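Rho guanine nucleotide exchange factor TIAM2 (Mus musculus, PDB 3A8P) activates the GTPase Rac1 by stimulating its GDP-GTP exchange, linking extracellular signals such as laminin to the cytoskeleton and to neurite growth. Local coordinates at residues 51-56 against 68-73. Sequence-based numbering, arbitrary orientation.
Sequences LLFYET and PRCALF
Leu-51 and Phe-53 join Leu-72, Cys-70 and Arg-69 through four backbone hydrogen bonds in an antiparallel pairing of neighbouring strands in the first PH domain of TIAM2, within its PHCCEx module. Leu-51 and Leu-72 form an antiparallel hydrogen-bonded pair, Leu-51 N to Leu-72 O at 2.8 Å and Leu-72 N to Leu-51 O at 2.7 Å. Further along, Phe-53 N donates to Cys-70 O, and Phe-53 O takes the N-H of Arg-69, just before strand 70-73. On the face bearing Leu-51, Phe-53, Cys-70 and Leu-72, the Cys-70 sulfur makes an oblique sulfur-aromatic contact, SG lying 4.4 Å from the centroid of the Phe-53 ring. A Cys-70 chi1 of 60° sets SG between the backbone N and the carbonyl carbon, 3.5 Å from Phe-53 CB. CE2 of that ring touches Leu-72 CB, which approaches obliquely. On the reverse face Leu-52 CD2 meets Ala-71 CB, and Tyr-54 runs alongside Pro-68, with CE1 and CZ both 3.4 Å from Pro-68 CG. An alanine in place of Tyr-54 would probably leave the proline ring without this aromatic neighbour and open a gap beside it. Past the strand end, the Glu-55 carboxylate packs on Arg-69 CG, and OE1 makes a long salt bridge of 3.9 Å to Arg-69 NE. Strand 50-54 lies between strands 70-73 and 40-47, with backbone hydrogen bonds from Leu-52 and Tyr-54 to the latter, while Phe-53 meets Phe-19 and Tyr-42 edge-to-face and, with Leu-72, reaches Phe-104 of strand 101-105.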
loop_
_atom_site.group_PDB
_atom_site.type_symbol
_atom_site.label_atom_id
_atom_site.label_comp_id
_atom_site.label_asym_id
_atom_site.label_seq_id
_atom_site.Cartn_x
_atom_site.Cartn_y
_atom_site.Cartn_z
ATOM N N LEU A 51 -1.420 -4.966 -14.812
ATOM C CA LEU A 51 -2.848 -4.957 -15.081
ATOM C C LEU A 51 -3.014 -4.232 -16.406
ATOM O O LEU A 51 -2.662 -3.059 -16.521
ATOM C CB LEU A 51 -3.615 -4.208 -13.977
ATOM C CG LEU A 51 -3.749 -4.910 -12.621
ATOM C CD1 LEU A 51 -4.217 -3.920 -11.544
ATOM C CD2 LEU A 51 -4.736 -6.075 -12.763
ATOM N N LEU A 52 -3.527 -4.940 -17.408
ATOM C CA LEU A 52 -3.753 -4.367 -18.733
ATOM C C LEU A 52 -5.229 -4.038 -18.891
ATOM O O LEU A 52 -6.091 -4.870 -18.614
ATOM C CB LEU A 52 -3.330 -5.359 -19.813
ATOM C CG LEU A 52 -1.874 -5.811 -19.712
ATOM C CD1 LEU A 52 -1.610 -6.920 -20.715
ATOM C CD2 LEU A 52 -0.954 -4.614 -19.959
ATOM N N PHE A 53 -5.512 -2.822 -19.336
ATOM C CA PHE A 53 -6.884 -2.371 -19.513
ATOM C C PHE A 53 -7.275 -2.333 -20.986
ATOM O O PHE A 53 -6.619 -1.678 -21.786
ATOM C CB PHE A 53 -7.056 -0.976 -18.908
ATOM C CG PHE A 53 -6.882 -0.928 -17.417
ATOM C CD1 PHE A 53 -7.921 -0.493 -16.598
ATOM C CD2 PHE A 53 -5.684 -1.314 -16.827
ATOM C CE1 PHE A 53 -7.769 -0.440 -15.212
ATOM C CE2 PHE A 53 -5.521 -1.266 -15.435
ATOM C CZ PHE A 53 -6.568 -0.827 -14.630
ATOM N N TYR A 54 -8.345 -3.038 -21.335
ATOM C CA TYR A 54 -8.836 -3.078 -22.709
ATOM C C TYR A 54 -10.228 -2.466 -22.708
ATOM O O TYR A 54 -11.017 -2.722 -21.796
ATOM C CB TYR A 54 -8.932 -4.522 -23.201
ATOM C CG TYR A 54 -7.612 -5.238 -23.277
ATOM C CD1 TYR A 54 -6.863 -5.247 -24.461
ATOM C CD2 TYR A 54 -7.106 -5.915 -22.172
ATOM C CE1 TYR A 54 -5.645 -5.920 -24.534
ATOM C CE2 TYR A 54 -5.896 -6.585 -22.233
ATOM C CZ TYR A 54 -5.171 -6.588 -23.415
ATOM O OH TYR A 54 -3.988 -7.279 -23.474
ATOM N N GLU A 55 -10.541 -1.665 -23.719
ATOM C CA GLU A 55 -11.861 -1.060 -23.773
ATOM C C GLU A 55 -12.954 -2.014 -24.244
ATOM O O GLU A 55 -14.139 -1.692 -24.165
ATOM C CB GLU A 55 -11.827 0.205 -24.634
ATOM C CG GLU A 55 -11.598 1.463 -23.794
ATOM C CD GLU A 55 -11.144 2.659 -24.603
ATOM O OE1 GLU A 55 -11.027 3.755 -24.012
ATOM O OE2 GLU A 55 -10.896 2.501 -25.820
ATOM N N THR A 56 -12.568 -3.195 -24.719
ATOM C CA THR A 56 -13.553 -4.170 -25.170
ATOM C C THR A 56 -13.168 -5.579 -24.741
ATOM O O THR A 56 -11.989 -5.888 -24.571
ATOM C CB THR A 56 -13.720 -4.151 -26.710
ATOM O OG1 THR A 56 -12.521 -4.633 -27.329
ATOM C CG2 THR A 56 -14.000 -2.734 -27.200
ATOM N N PRO A 68 -4.138 -2.794 -25.396
ATOM C CA PRO A 68 -4.594 -2.140 -24.167
ATOM C C PRO A 68 -4.605 -0.623 -24.315
ATOM O O PRO A 68 -3.818 -0.072 -25.083
ATOM C CB PRO A 68 -3.562 -2.588 -23.131
ATOM C CG PRO A 68 -3.047 -3.886 -23.680
ATOM C CD PRO A 68 -2.929 -3.599 -25.148
ATOM N N ARG A 69 -5.503 0.044 -23.599
ATOM C CA ARG A 69 -5.549 1.500 -23.628
ATOM C C ARG A 69 -4.533 1.995 -22.614
ATOM O O ARG A 69 -4.030 3.113 -22.721
ATOM C CB ARG A 69 -6.933 2.035 -23.239
ATOM C CG ARG A 69 -7.926 2.119 -24.382
ATOM C CD ARG A 69 -7.454 3.074 -25.479
ATOM N NE ARG A 69 -7.342 4.457 -25.014
ATOM C CZ ARG A 69 -6.193 5.108 -24.839
ATOM N NH1 ARG A 69 -5.033 4.508 -25.087
ATOM N NH2 ARG A 69 -6.206 6.367 -24.420
ATOM N N CYS A 70 -4.237 1.154 -21.627
ATOM C CA CYS A 70 -3.281 1.514 -20.583
ATOM C C CYS A 70 -2.919 0.317 -19.716
ATOM O O CYS A 70 -3.582 -0.722 -19.755
ATOM C CB CYS A 70 -3.857 2.620 -19.699
ATOM S SG CYS A 70 -5.394 2.146 -18.892
ATOM N N ALA A 71 -1.864 0.479 -18.926
ATOM C CA ALA A 71 -1.392 -0.581 -18.055
ATOM C C ALA A 71 -1.062 -0.056 -16.667
ATOM O O ALA A 71 -0.674 1.098 -16.501
ATOM C CB ALA A 71 -0.157 -1.234 -18.666
ATOM N N LEU A 72 -1.213 -0.915 -15.672
ATOM C CA LEU A 72 -0.913 -0.543 -14.301
ATOM C C LEU A 72 0.086 -1.573 -13.766
ATOM O O LEU A 72 -0.231 -2.759 -13.656
ATOM C CB LEU A 72 -2.206 -0.540 -13.480
ATOM C CG LEU A 72 -2.271 0.289 -12.197
ATOM C CD1 LEU A 72 -3.738 0.527 -11.832
ATOM C CD2 LEU A 72 -1.519 -0.421 -11.068
ATOM N N PHE A 73 1.303 -1.120 -13.472
ATOM C CA PHE A 73 2.356 -1.996 -12.956
ATOM C C PHE A 73 2.194 -2.043 -11.447
ATOM O O PHE A 73 2.549 -1.108 -10.736
ATOM C CB PHE A 73 3.723 -1.445 -13.379
ATOM C CG PHE A 73 3.877 -1.349 -14.874
ATOM C CD1 PHE A 73 4.127 -2.490 -15.633
ATOM C CD2 PHE A 73 3.651 -0.147 -15.537
ATOM C CE1 PHE A 73 4.140 -2.439 -17.023
ATOM C CE2 PHE A 73 3.662 -0.088 -16.929
ATOM C CZ PHE A 73 3.906 -1.238 -17.669
#